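Oxidored_FMN domain-containing protein ([Pseudomonas] geniculata N1, PDB 6L6J) acts as a 6-hydroxypseudooxynicotine amine oxidase that carries FMN and a [4Fe-4S] cluster, probably using the flavin as its redox cofactor. Local coordinates at residues E60-H64 / E65-H69; F148-W151 / Y152-A156; L157-R161 / A162-I166; Y168-A172 / H173-L177; R205-L208 / S209-D213. All coordinates share one frame; numbering follows the deposited sequence.

Contact 1: E60-H64 / E65-H69; sequences ETMIH and ETSDH. With SO4 (sulfate ion), chain F.
His64 sets its imidazole anti to the backbone N (chi1 -164°), which brings ND1 over the turn to Thr66, while Glu60 folds CG in between its own N and carbonyl carbon and extends to His69. His64 ND1 and Thr66 OG1 share a hydrogen bond of 2.9 Å in which either could donate; Thr66 OG1 is also bonded to His106. At another edge of the imidazole, NE2 donates to sulfate O4 at 2.7 Å, nearly straight (175°), and Glu65 OE1 hangs over one ring face near the rim. The backbone forms a type I beta turn from His64 to Ser67, closed by Ser67 N to His64 O at 2.9 Å, just beyond barrel strand 55-62. With an alanine in place of His64, the sulfate and Thr66 would probably each lose a partner and a gap would open beside Trp151, whose ring stacks on the imidazole. At the ends away from the turn, His69 ND1 donates to the syn side of Glu60 OE2 at 2.8 Å, carboxylate and ring planes nearly parallel (5°) but offset, with ND1 somewhat out of the carboxylate plane. Glu60 belongs to the FMN site, and Ser110 OG holds His69 NE2, fixing that ring.

Contact 2: F148-W151 / Y152-A156; sequences FRRW and YRDAA. With SO4 (sulfate ion), chain F.
Phe148 and Tyr152, one helical turn apart, run side by side and point the same way, but their rings are turned steeply against each other. The planes stand at 75°, with the edge of Tyr152 directed toward the face of Phe148 in an offset edge-to-face pair whose centroids lie 5.7 Å apart. The nearest atoms are Phe148 CZ and Tyr152 CD2, at 3.7 Å. Tyr152 is held at its far end as well, where OH is bonded to Leu104 O and to Tyr170 N.

On another side of the helix Arg150 and Trp151 converge on the sulfate. The Arg150 chain leaves the helix extended (chi1 -178°), and a bend further out turns the guanidinium edge-on to the anion, where NH1 donates to O1 at 2.8 Å; the approach of NH2 to O3 is modelled too short to be relied on. Trp151 NE1 donates to O3 at 3.2 Å, the oxygen lying at the edge of the indole. The indole CD1 lies over one face of the guanidinium, toward its rim. Arg153 presents a guanidinium face to Arg150 CA and turns its nitrogens to the neighbouring Asp154, forming a loose salt bridge with NH2 3.3 Å from OD1.

The i to i+4 backbone bonds, such as Asp154 N to Arg150 O at 2.8 Å, keep this spacing regular. The segment is part of helix 142-162, an outer helix of the (beta/alpha)8 barrel: Tyr152 faces the strands, Phe148 the neighbouring helices and Trp151 the loop after strand 55-62.

Contact 3: L157-R161 / A162-I166; sequences LRAKR and AGFDI
Ala159 and Phe164 meet where helix 142-162 ends, and Ala159 O gathers several of the last amides. It accepts from Gly163 N at 3.2 Å and from Phe164 N at 3.3 Å, the two donors arriving from opposite faces of the carbonyl plane. A further weak bond comes from Ala162 N, whose main acceptor is Arg158 O at 3.0 Å. Gly163 N also has a weak bond to Lys160 O at 2.8 Å. Lys160 O is served a second time by a water that donates to it and, at 2.6 Å, to Phe164 O, thus bridging the helix end and the loop.

The bonds from Phe164 N to Ala159 O and from Gly163 N to Lys160 O, together with the positive phi of Gly163 (105°), define a Schellman motif. At these backbone angles a CB on Gly163 would press on the preceding carbonyl oxygen. The apolar half of the motif is the touch between Ala159 CB and Phe164 CD2 at 3.9 Å, the Phe164 ring turning its edge to Ala159 O. Beyond this pair, Phe164 packs on Leu86 and Val90 of helix 83-94 and on Val102 of a barrel strand. Arg158 reaches Asp80, and Lys160 reaches Thr218. With the amides of 162-164 and the carbonyls of 158-160 all engaged, the helix can probably end abruptly and the chain reverse toward barrel strand 166-171 at little polar cost in a partly buried junction.

Contact 4: Y168-A172 / H173-L177; sequences YVYCA and HNLSL. With FMN (flavin mononucleotide), chain B.
Tyr170 and His173 are joined through their polar rims. Tyr170 OH and His173 ND1 lie 2.5 Å apart in a hydrogen bond whose direction is not settled, and ND1 sits near the plane of the phenol ring. With chi1 at -179° the Tyr170 ring swings away from its own amide, which carries the hydroxyl forward to His173 in the loop that follows the strand. His173 NE2, on the other side of the imidazole, is bonded to Asp266, so both ring nitrogens are engaged and the ring is kept from turning. Two further hydrogen bonds shape the backbone: Leu175 N donates at 3.0 Å to a lone pair of Ala172 O, in the carbonyl plane, and Ser176 OG donates to Tyr170 O at 2.7 Å. Ser176 is at the same time the N-cap of helix 177-182, its OG accepting from Leu178 N.

Among the ring and apolar contacts, the Tyr170 and His173 rings meet rim to rim with planes at 30°, neither lying over the other. Leu175 CB touches Tyr170 CE2 at 4.0 Å, and Leu175 O lies at the edge of the same ring.

Toward the cofactor, Tyr170 CE1 approaches FMN O2 to 3.4 Å, and both aromatic residues belong to the flavin pocket. A phenylalanine in place of Tyr170 would lack the hydroxyl, and His173 ND1 would probably be left without this partner, its ring less firmly fixed beside the flavin. The arrangement is that of a strand-to-helix loop at the mouth of a TIM barrel, here in the NADH:flavin oxidoreductase family, where such loops line the FMN site.

Contact 5: R205-L208 / S209-D213; sequences RETL and SDVKD
Thr207 and Val211 meet across one helical turn, with Val211 N donating to Thr207 O at 3.0 Å and Val211 CG2 resting 3.5 Å from Thr207 O. Their methyl groups barely touch, CG2 to CG2 being 4.4 Å. The neighbouring rungs are Ser209 N to Arg205 O, nearly straight (175°) at 3.1 Å, and Lys212 N to Leu208 O at 2.9 Å. Asp210 N is shared: it donates to Glu206 O at 3.2 Å and only weakly to Thr207 O.

A chi1 of -71° puts the Asp210 carboxylate on the side of its own amide, back along the helix beside Glu206 O. Both groups are acceptors and do not bond; the carboxylate finds its partner outside, in a salt bridge from OD2 to Arg149 NE. Glu206 OE1 is bonded to Tyr193 OH, Thr207 OG1 to Leu203 O, and Lys212 NZ to Val252 O. Leu208 and Val211 pack on Val221 of barrel strand 220-229, while Thr207 packs on Phe148 and Tyr152 of helix 142-162. Helix 197-215 is thus fastened by apolar side chains, by single hydrogen bonds and by the ion pair to Arg149, whose positive charge probably offsets the crowding of acceptors around Asp210.

All five contacts belong to the (beta/alpha)8 barrel and follow one another along the chain. Contacts 2 and 3 come in succession on helix 142-162, contact 3 covering its end, with centres 13 Å apart, and contact 4 comes next, on strand 166-171. Contact 1 extends from strand 55-62 of the same barrel sheet; its centre is 11 Å from that of contact 4, and His69 touches Leu175. Contacts 1 and 2 share the sulfate. Contact 5, on helix 197-215, packs against contact 2 (centres 10 Å apart) and also reaches Val169 of contact 4. Two neighbouring helices thus back the strand whose end, with that of 55-62, helps line the FMN pocket.

Contact 1: E60-H64 / E65-H69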
# COMPACT_ATOMS: atom_id res chain seq x y z
N GLU A 60 -14.21 3.29 -4.36
CA GLU A 60 -15.23 4.34 -4.09
C GLU A 60 -15.75 4.88 -5.43
O GLU A 60 -14.99 5.47 -6.16
CB GLU A 60 -14.71 5.43 -3.16
CG GLU A 60 -13.39 6.07 -3.57
CD GLU A 60 -13.04 7.27 -2.70
OE1 GLU A 60 -13.57 7.36 -1.54
OE2 GLU A 60 -12.24 8.12 -3.17
N THR A 61 -17.01 4.59 -5.75
CA THR A 61 -17.64 4.96 -7.05
C THR A 61 -18.63 6.10 -6.80
O THR A 61 -19.69 5.84 -6.19
CB THR A 61 -18.27 3.72 -7.68
OG1 THR A 61 -17.16 2.86 -7.94
CG2 THR A 61 -19.06 4.02 -8.93
N MET A 62 -18.29 7.30 -7.24
CA MET A 62 -18.97 8.53 -6.77
C MET A 62 -20.42 8.55 -7.28
O MET A 62 -20.61 8.41 -8.51
CB MET A 62 -18.22 9.77 -7.28
CG MET A 62 -16.80 9.82 -6.74
SD MET A 62 -16.78 9.93 -4.94
CE MET A 62 -16.35 8.28 -4.44
N ILE A 63 -21.38 8.77 -6.39
CA ILE A 63 -22.84 8.74 -6.73
C ILE A 63 -23.37 10.11 -7.17
O ILE A 63 -24.56 10.16 -7.52
CB ILE A 63 -23.64 8.19 -5.55
CG1 ILE A 63 -23.65 9.15 -4.35
CG2 ILE A 63 -23.13 6.82 -5.16
CD1 ILE A 63 -24.78 8.89 -3.39
N HIS A 64 -22.56 11.17 -7.14
CA HIS A 64 -22.99 12.57 -7.44
C HIS A 64 -21.77 13.50 -7.48
O HIS A 64 -20.78 13.22 -6.77
CB HIS A 64 -24.00 13.05 -6.39
CG HIS A 64 -24.77 14.27 -6.78
ND1 HIS A 64 -24.48 15.51 -6.29
CD2 HIS A 64 -25.80 14.43 -7.64
CE1 HIS A 64 -25.30 16.38 -6.82
NE2 HIS A 64 -26.12 15.74 -7.67
N GLU A 65 -21.90 14.62 -8.21
CA GLU A 65 -20.86 15.66 -8.47
C GLU A 65 -20.38 16.33 -7.16
O GLU A 65 -19.23 16.87 -7.13
CB GLU A 65 -21.42 16.70 -9.45
CG GLU A 65 -21.82 16.11 -10.80
CD GLU A 65 -23.28 15.68 -10.98
OE1 GLU A 65 -23.84 14.99 -10.08
OE2 GLU A 65 -23.87 16.04 -12.05
N THR A 66 -21.23 16.32 -6.12
CA THR A 66 -20.93 16.84 -4.77
C THR A 66 -20.00 15.88 -4.00
O THR A 66 -19.64 16.21 -2.84
CB THR A 66 -22.22 17.06 -3.96
OG1 THR A 66 -22.96 15.83 -3.79
CG2 THR A 66 -23.13 18.09 -4.58
N SER A 67 -19.61 14.74 -4.60
CA SER A 67 -18.72 13.76 -3.94
C SER A 67 -17.49 13.47 -4.79
O SER A 67 -17.61 12.66 -5.73
CB SER A 67 -19.46 12.49 -3.62
OG SER A 67 -18.56 11.50 -3.17
N ASP A 68 -16.33 14.03 -4.45
CA ASP A 68 -15.02 13.54 -4.97
C ASP A 68 -13.88 13.78 -3.98
O ASP A 68 -14.04 14.55 -3.00
CB ASP A 68 -14.68 14.12 -6.33
CG ASP A 68 -14.51 15.62 -6.38
OD1 ASP A 68 -13.70 16.15 -5.57
OD2 ASP A 68 -15.19 16.24 -7.23
N HIS A 69 -12.78 13.08 -4.20
CA HIS A 69 -11.47 13.27 -3.54
C HIS A 69 -10.49 13.81 -4.59
O HIS A 69 -9.28 13.41 -4.56
CB HIS A 69 -11.03 11.94 -2.89
CG HIS A 69 -11.88 11.55 -1.73
ND1 HIS A 69 -12.74 10.48 -1.77
CD2 HIS A 69 -12.05 12.12 -0.52
CE1 HIS A 69 -13.39 10.40 -0.63
NE2 HIS A 69 -12.99 11.38 0.14
S SO4 F . -29.46 16.55 -9.24
O1 SO4 F . -29.71 15.20 -9.66
O2 SO4 F . -30.14 17.47 -10.14
O3 SO4 F . -29.93 16.72 -7.89
O4 SO4 F . -28.04 16.81 -9.30

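Contact 2: F148-W151 / Y152-A156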
# COMPACT_ATOMS: atom_id res chain seq x y z
N PHE A 148 -30.29 13.18 -1.92
CA PHE A 148 -29.14 12.27 -1.68
C PHE A 148 -29.60 10.81 -1.85
O PHE A 148 -28.84 9.99 -2.44
CB PHE A 148 -28.51 12.57 -0.31
CG PHE A 148 -27.67 11.45 0.25
CD1 PHE A 148 -28.26 10.38 0.91
CD2 PHE A 148 -26.29 11.46 0.15
CE1 PHE A 148 -27.49 9.37 1.44
CE2 PHE A 148 -25.51 10.45 0.69
CZ PHE A 148 -26.12 9.41 1.33
N ARG A 149 -30.79 10.48 -1.33
CA ARG A 149 -31.37 9.12 -1.44
C ARG A 149 -31.72 8.84 -2.90
O ARG A 149 -31.43 7.72 -3.36
CB ARG A 149 -32.59 9.02 -0.52
CG ARG A 149 -32.23 9.01 0.95
CD ARG A 149 -33.48 9.13 1.79
NE ARG A 149 -34.41 8.04 1.56
CZ ARG A 149 -35.62 7.95 2.11
NH1 ARG A 149 -36.06 8.90 2.91
NH2 ARG A 149 -36.38 6.91 1.86
N ARG A 150 -32.28 9.82 -3.60
CA ARG A 150 -32.50 9.76 -5.07
C ARG A 150 -31.16 9.37 -5.71
O ARG A 150 -31.14 8.33 -6.38
CB ARG A 150 -33.10 11.08 -5.58
CG ARG A 150 -33.42 11.13 -7.07
CD ARG A 150 -34.09 12.45 -7.47
NE ARG A 150 -33.36 13.66 -7.05
CZ ARG A 150 -32.41 14.27 -7.76
NH1 ARG A 150 -32.03 13.79 -8.93
NH2 ARG A 150 -31.82 15.35 -7.29
N TRP A 151 -30.07 10.10 -5.43
CA TRP A 151 -28.73 9.86 -6.04
C TRP A 151 -28.29 8.41 -5.80
O TRP A 151 -27.76 7.79 -6.72
CB TRP A 151 -27.63 10.81 -5.52
CG TRP A 151 -27.94 12.27 -5.58
CD1 TRP A 151 -28.77 12.92 -6.45
CD2 TRP A 151 -27.38 13.29 -4.73
NE1 TRP A 151 -28.80 14.27 -6.18
CE2 TRP A 151 -27.95 14.52 -5.13
CE3 TRP A 151 -26.46 13.29 -3.69
CZ2 TRP A 151 -27.64 15.72 -4.49
CZ3 TRP A 151 -26.19 14.47 -3.03
CH2 TRP A 151 -26.77 15.67 -3.44
N TYR A 152 -28.48 7.90 -4.59
CA TYR A 152 -27.98 6.56 -4.18
C TYR A 152 -28.77 5.53 -4.98
O TYR A 152 -28.18 4.90 -5.86
CB TYR A 152 -28.03 6.36 -2.67
CG TYR A 152 -26.72 5.90 -2.09
CD1 TYR A 152 -26.07 4.77 -2.58
CD2 TYR A 152 -26.10 6.58 -1.05
CE1 TYR A 152 -24.86 4.34 -2.07
CE2 TYR A 152 -24.89 6.16 -0.52
CZ TYR A 152 -24.27 5.03 -1.03
OH TYR A 152 -23.06 4.61 -0.54
N ARG A 153 -30.07 5.45 -4.72
CA ARG A 153 -31.07 4.65 -5.50
C ARG A 153 -30.70 4.66 -7.00
O ARG A 153 -30.47 3.59 -7.54
CB ARG A 153 -32.47 5.21 -5.22
CG ARG A 153 -33.62 4.53 -5.96
CD ARG A 153 -34.87 5.41 -5.96
NE ARG A 153 -35.01 6.27 -7.14
CZ ARG A 153 -35.58 7.49 -7.15
NH1 ARG A 153 -36.06 8.03 -6.03
NH2 ARG A 153 -35.65 8.18 -8.28
N ASP A 154 -30.60 5.84 -7.62
CA ASP A 154 -30.38 6.00 -9.09
C ASP A 154 -29.01 5.46 -9.51
O ASP A 154 -28.93 4.78 -10.54
CB ASP A 154 -30.55 7.46 -9.53
CG ASP A 154 -32.01 7.89 -9.64
OD1 ASP A 154 -32.88 7.01 -9.54
OD2 ASP A 154 -32.26 9.08 -9.83
N ALA A 155 -27.96 5.75 -8.75
CA ALA A 155 -26.62 5.16 -8.95
C ALA A 155 -26.68 3.63 -8.80
O ALA A 155 -25.90 2.94 -9.51
CB ALA A 155 -25.62 5.76 -7.99
N ALA A 156 -27.53 3.10 -7.90
CA ALA A 156 -27.70 1.64 -7.70
C ALA A 156 -28.32 1.05 -8.96
O ALA A 156 -27.77 0.04 -9.46
CB ALA A 156 -28.53 1.33 -6.48
S SO4 F . -29.46 16.55 -9.24
O1 SO4 F . -29.71 15.20 -9.66
O2 SO4 F . -30.14 17.47 -10.14
O3 SO4 F . -29.93 16.72 -7.89
O4 SO4 F . -28.04 16.81 -9.30

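Contact 3: L157-R161 / A162-I166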
# COMPACT_ATOMS: atom_id res chain seq x y z
N LEU A 157 -29.38 1.70 -9.49
CA LEU A 157 -30.04 1.31 -10.76
C LEU A 157 -29.01 1.29 -11.90
O LEU A 157 -28.95 0.26 -12.59
CB LEU A 157 -31.24 2.23 -11.05
CG LEU A 157 -32.45 1.98 -10.13
CD1 LEU A 157 -33.46 3.11 -10.20
CD2 LEU A 157 -33.11 0.65 -10.45
N ARG A 158 -28.20 2.34 -12.04
CA ARG A 158 -27.16 2.43 -13.09
C ARG A 158 -26.19 1.24 -12.96
O ARG A 158 -25.81 0.66 -14.02
CB ARG A 158 -26.39 3.75 -13.01
CG ARG A 158 -27.19 4.97 -13.44
CD ARG A 158 -26.31 6.22 -13.57
NE ARG A 158 -27.13 7.42 -13.74
CZ ARG A 158 -27.64 8.14 -12.74
NH1 ARG A 158 -27.37 7.85 -11.47
NH2 ARG A 158 -28.41 9.17 -13.01
N ALA A 159 -25.81 0.88 -11.74
CA ALA A 159 -24.88 -0.24 -11.45
C ALA A 159 -25.49 -1.57 -11.91
O ALA A 159 -24.75 -2.39 -12.45
CB ALA A 159 -24.52 -0.26 -9.99
N LYS A 160 -26.79 -1.78 -11.68
CA LYS A 160 -27.54 -2.99 -12.14
C LYS A 160 -27.41 -3.09 -13.67
O LYS A 160 -26.93 -4.12 -14.13
CB LYS A 160 -29.02 -2.91 -11.72
CG LYS A 160 -29.75 -4.24 -11.61
CD LYS A 160 -31.26 -4.06 -11.70
CE LYS A 160 -32.07 -5.02 -10.85
NZ LYS A 160 -32.62 -6.12 -11.66
N ARG A 161 -27.73 -2.00 -14.38
CA ARG A 161 -27.68 -1.88 -15.86
C ARG A 161 -26.26 -2.20 -16.37
O ARG A 161 -26.14 -2.73 -17.47
CB ARG A 161 -28.09 -0.47 -16.29
CG ARG A 161 -29.57 -0.14 -16.10
CD ARG A 161 -30.06 0.89 -17.13
NE ARG A 161 -29.71 0.45 -18.49
CZ ARG A 161 -29.29 1.24 -19.50
NH1 ARG A 161 -29.18 2.55 -19.34
NH2 ARG A 161 -28.97 0.68 -20.66
N ALA A 162 -25.23 -1.87 -15.60
CA ALA A 162 -23.82 -2.12 -15.93
C ALA A 162 -23.49 -3.63 -15.78
O ALA A 162 -22.55 -4.13 -16.45
CB ALA A 162 -22.97 -1.24 -15.03
N GLY A 163 -24.21 -4.31 -14.90
CA GLY A 163 -24.13 -5.77 -14.69
C GLY A 163 -23.40 -6.18 -13.42
O GLY A 163 -23.06 -7.38 -13.31
N PHE A 164 -23.15 -5.23 -12.51
CA PHE A 164 -22.57 -5.48 -11.17
C PHE A 164 -23.49 -6.46 -10.42
O PHE A 164 -24.74 -6.35 -10.47
CB PHE A 164 -22.34 -4.16 -10.41
CG PHE A 164 -21.23 -3.28 -10.94
CD1 PHE A 164 -19.90 -3.60 -10.73
CD2 PHE A 164 -21.51 -2.12 -11.67
CE1 PHE A 164 -18.88 -2.80 -11.22
CE2 PHE A 164 -20.49 -1.32 -12.16
CZ PHE A 164 -19.17 -1.65 -11.93
N ASP A 165 -22.88 -7.41 -9.72
CA ASP A 165 -23.57 -8.47 -8.94
C ASP A 165 -23.83 -8.00 -7.52
O ASP A 165 -24.82 -8.48 -6.90
CB ASP A 165 -22.74 -9.76 -8.93
CG ASP A 165 -22.44 -10.25 -10.34
OD1 ASP A 165 -23.40 -10.68 -11.04
OD2 ASP A 165 -21.26 -10.17 -10.73
N ILE A 166 -22.93 -7.15 -7.01
CA ILE A 166 -22.89 -6.67 -5.59
C ILE A 166 -22.79 -5.15 -5.62
O ILE A 166 -21.78 -4.63 -6.16
CB ILE A 166 -21.70 -7.30 -4.82
CG1 ILE A 166 -21.65 -8.83 -4.97
CG2 ILE A 166 -21.74 -6.88 -3.36
CD1 ILE A 166 -20.33 -9.45 -4.56
O HOH W 1 -26.62 -6.49 -12.29

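Contact 4: Y168-A172 / H173-L177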
# COMPACT_ATOMS: atom_id res chain seq x y z
N TYR A 168 -22.86 -1.67 -3.21
CA TYR A 168 -22.49 -1.33 -1.80
C TYR A 168 -23.29 -0.12 -1.30
O TYR A 168 -23.78 0.72 -2.11
CB TYR A 168 -20.99 -1.07 -1.62
CG TYR A 168 -20.15 -2.28 -1.29
CD1 TYR A 168 -19.72 -3.16 -2.27
CD2 TYR A 168 -19.73 -2.52 0.00
CE1 TYR A 168 -18.90 -4.25 -1.98
CE2 TYR A 168 -18.91 -3.59 0.31
CZ TYR A 168 -18.50 -4.47 -0.68
OH TYR A 168 -17.73 -5.55 -0.35
N VAL A 169 -23.44 -0.05 0.03
CA VAL A 169 -23.81 1.17 0.79
C VAL A 169 -22.61 1.48 1.69
O VAL A 169 -22.25 0.62 2.51
CB VAL A 169 -25.12 0.98 1.58
CG1 VAL A 169 -25.20 1.87 2.81
CG2 VAL A 169 -26.33 1.21 0.70
N TYR A 170 -21.94 2.61 1.48
CA TYR A 170 -20.58 2.83 2.03
C TYR A 170 -20.66 3.73 3.25
O TYR A 170 -21.09 4.91 3.13
CB TYR A 170 -19.67 3.45 0.98
CG TYR A 170 -18.26 3.70 1.43
CD1 TYR A 170 -17.47 2.66 1.87
CD2 TYR A 170 -17.70 4.96 1.36
CE1 TYR A 170 -16.16 2.87 2.26
CE2 TYR A 170 -16.38 5.18 1.73
CZ TYR A 170 -15.61 4.13 2.19
OH TYR A 170 -14.33 4.32 2.57
N CYS A 171 -20.25 3.20 4.39
CA CYS A 171 -20.22 3.92 5.68
C CYS A 171 -18.97 3.52 6.47
O CYS A 171 -19.11 2.79 7.44
CB CYS A 171 -21.49 3.63 6.47
SG CYS A 171 -21.56 4.56 8.01
N ALA A 172 -17.80 4.01 6.04
CA ALA A 172 -16.48 3.58 6.54
C ALA A 172 -15.42 4.65 6.27
O ALA A 172 -15.78 5.69 5.73
CB ALA A 172 -16.09 2.26 5.92
N HIS A 173 -14.18 4.39 6.72
CA HIS A 173 -12.93 5.18 6.50
C HIS A 173 -13.03 6.66 6.92
O HIS A 173 -12.06 7.40 6.62
CB HIS A 173 -12.54 5.05 5.02
CG HIS A 173 -12.09 3.68 4.68
ND1 HIS A 173 -12.88 2.81 3.97
CD2 HIS A 173 -10.96 3.01 4.99
CE1 HIS A 173 -12.24 1.66 3.85
NE2 HIS A 173 -11.05 1.76 4.47
N ASN A 174 -14.12 7.10 7.56
CA ASN A 174 -14.45 8.54 7.66
C ASN A 174 -14.43 9.20 6.25
O ASN A 174 -14.10 10.40 6.16
CB ASN A 174 -13.49 9.24 8.61
CG ASN A 174 -13.95 10.64 8.95
OD1 ASN A 174 -15.15 10.91 8.89
ND2 ASN A 174 -13.01 11.53 9.26
N LEU A 175 -14.78 8.45 5.20
CA LEU A 175 -14.94 8.96 3.81
C LEU A 175 -16.39 8.79 3.34
O LEU A 175 -16.59 8.54 2.15
CB LEU A 175 -13.98 8.21 2.88
CG LEU A 175 -12.51 8.21 3.31
CD1 LEU A 175 -11.68 7.34 2.38
CD2 LEU A 175 -11.94 9.63 3.34
N SER A 176 -17.38 8.96 4.23
CA SER A 176 -18.82 8.76 3.92
C SER A 176 -19.69 9.77 4.67
O SER A 176 -19.52 9.93 5.89
CB SER A 176 -19.25 7.35 4.25
OG SER A 176 -20.67 7.29 4.37
N LEU A 177 -20.64 10.36 3.95
CA LEU A 177 -21.70 11.23 4.51
C LEU A 177 -22.51 10.46 5.57
O LEU A 177 -23.00 11.08 6.52
CB LEU A 177 -22.62 11.70 3.38
CG LEU A 177 -23.67 12.75 3.77
CD1 LEU A 177 -23.00 14.09 3.99
CD2 LEU A 177 -24.76 12.87 2.71
N1 FMN B . -11.17 0.89 1.07
C2 FMN B . -12.34 1.43 0.62
O2 FMN B . -13.37 1.20 1.26
N3 FMN B . -12.46 2.17 -0.50
C4 FMN B . -11.39 2.43 -1.27
O4 FMN B . -11.51 3.11 -2.28
C4A FMN B . -10.07 1.91 -0.84
N5 FMN B . -8.95 2.15 -1.57
C5A FMN B . -7.78 1.58 -1.19
C6 FMN B . -6.64 1.76 -1.97
C7 FMN B . -5.46 1.17 -1.58
C7M FMN B . -4.25 1.42 -2.39
C8 FMN B . -5.39 0.33 -0.38
C8M FMN B . -4.11 -0.29 0.09
C9 FMN B . -6.50 0.14 0.41
C9A FMN B . -7.71 0.73 0.05
N10 FMN B . -8.87 0.51 0.81
C10 FMN B . -10.04 1.09 0.38
C1' FMN B . -8.87 -0.34 2.05
C2' FMN B . -8.95 -1.81 1.69
O2' FMN B . -10.22 -2.03 1.11
C3' FMN B . -8.80 -2.71 2.88
O3' FMN B . -9.91 -2.50 3.76
C4' FMN B . -7.50 -2.51 3.66
O4' FMN B . -6.38 -2.38 2.74
C5' FMN B . -7.27 -3.64 4.65
O5' FMN B . -7.16 -4.85 3.92
P FMN B . -5.70 -5.43 3.49
O1P FMN B . -4.98 -5.73 4.79
O2P FMN B . -6.07 -6.64 2.69
O3P FMN B . -5.06 -4.32 2.68

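Contact 5: R205-L208 / S209-D213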
# COMPACT_ATOMS: atom_id res chain seq x y z
N ARG A 205 -29.86 3.63 7.45
CA ARG A 205 -31.02 2.69 7.34
C ARG A 205 -31.84 3.05 6.10
O ARG A 205 -32.01 2.19 5.24
CB ARG A 205 -31.84 2.69 8.65
CG ARG A 205 -33.31 2.32 8.52
CD ARG A 205 -34.11 2.64 9.77
NE ARG A 205 -33.93 1.61 10.79
CZ ARG A 205 -33.60 1.81 12.07
NH1 ARG A 205 -33.41 3.03 12.56
NH2 ARG A 205 -33.47 0.77 12.88
N GLU A 206 -32.32 4.29 6.00
CA GLU A 206 -33.19 4.77 4.89
C GLU A 206 -32.52 4.57 3.52
O GLU A 206 -33.21 4.26 2.56
CB GLU A 206 -33.52 6.26 5.07
CG GLU A 206 -34.51 6.54 6.18
CD GLU A 206 -34.87 8.01 6.29
OE1 GLU A 206 -34.04 8.85 5.88
OE2 GLU A 206 -35.98 8.31 6.76
N THR A 207 -31.21 4.76 3.42
CA THR A 207 -30.45 4.57 2.17
C THR A 207 -30.48 3.07 1.82
O THR A 207 -31.05 2.71 0.75
CB THR A 207 -29.05 5.19 2.30
OG1 THR A 207 -29.26 6.59 2.49
CG2 THR A 207 -28.17 4.99 1.09
N LEU A 208 -29.91 2.24 2.70
CA LEU A 208 -29.79 0.76 2.57
C LEU A 208 -31.09 0.14 2.05
O LEU A 208 -31.02 -0.68 1.08
CB LEU A 208 -29.44 0.18 3.94
CG LEU A 208 -29.30 -1.33 3.99
CD1 LEU A 208 -28.23 -1.80 3.02
CD2 LEU A 208 -28.98 -1.79 5.40
N SER A 209 -32.22 0.50 2.69
CA SER A 209 -33.59 0.10 2.31
C SER A 209 -33.91 0.56 0.87
O SER A 209 -34.52 -0.24 0.14
CB SER A 209 -34.60 0.64 3.29
OG SER A 209 -35.91 0.68 2.75
N ASP A 210 -33.53 1.80 0.49
CA ASP A 210 -33.85 2.34 -0.87
C ASP A 210 -33.12 1.52 -1.93
O ASP A 210 -33.73 1.21 -2.96
CB ASP A 210 -33.53 3.82 -1.00
CG ASP A 210 -34.50 4.66 -0.21
OD1 ASP A 210 -35.43 4.06 0.38
OD2 ASP A 210 -34.30 5.89 -0.16
N VAL A 211 -31.87 1.17 -1.66
CA VAL A 211 -30.99 0.44 -2.62
C VAL A 211 -31.49 -1.02 -2.71
O VAL A 211 -31.57 -1.58 -3.83
CB VAL A 211 -29.53 0.51 -2.18
CG1 VAL A 211 -28.63 -0.21 -3.17
CG2 VAL A 211 -29.05 1.95 -1.99
N LYS A 212 -31.86 -1.61 -1.58
CA LYS A 212 -32.42 -2.98 -1.53
C LYS A 212 -33.70 -3.01 -2.37
O LYS A 212 -33.82 -3.91 -3.21
CB LYS A 212 -32.62 -3.44 -0.09
CG LYS A 212 -32.11 -4.84 0.19
CD LYS A 212 -32.32 -5.30 1.61
CE LYS A 212 -32.89 -6.70 1.70
NZ LYS A 212 -33.46 -6.96 3.04
N ASP A 213 -34.59 -2.03 -2.22
CA ASP A 213 -35.86 -1.99 -2.99
C ASP A 213 -35.51 -1.77 -4.46
O ASP A 213 -36.15 -2.38 -5.32
CB ASP A 213 -36.83 -0.93 -2.45
CG ASP A 213 -37.10 -1.04 -0.95
OD1 ASP A 213 -36.93 -2.18 -0.38
OD2 ASP A 213 -37.44 0.01 -0.33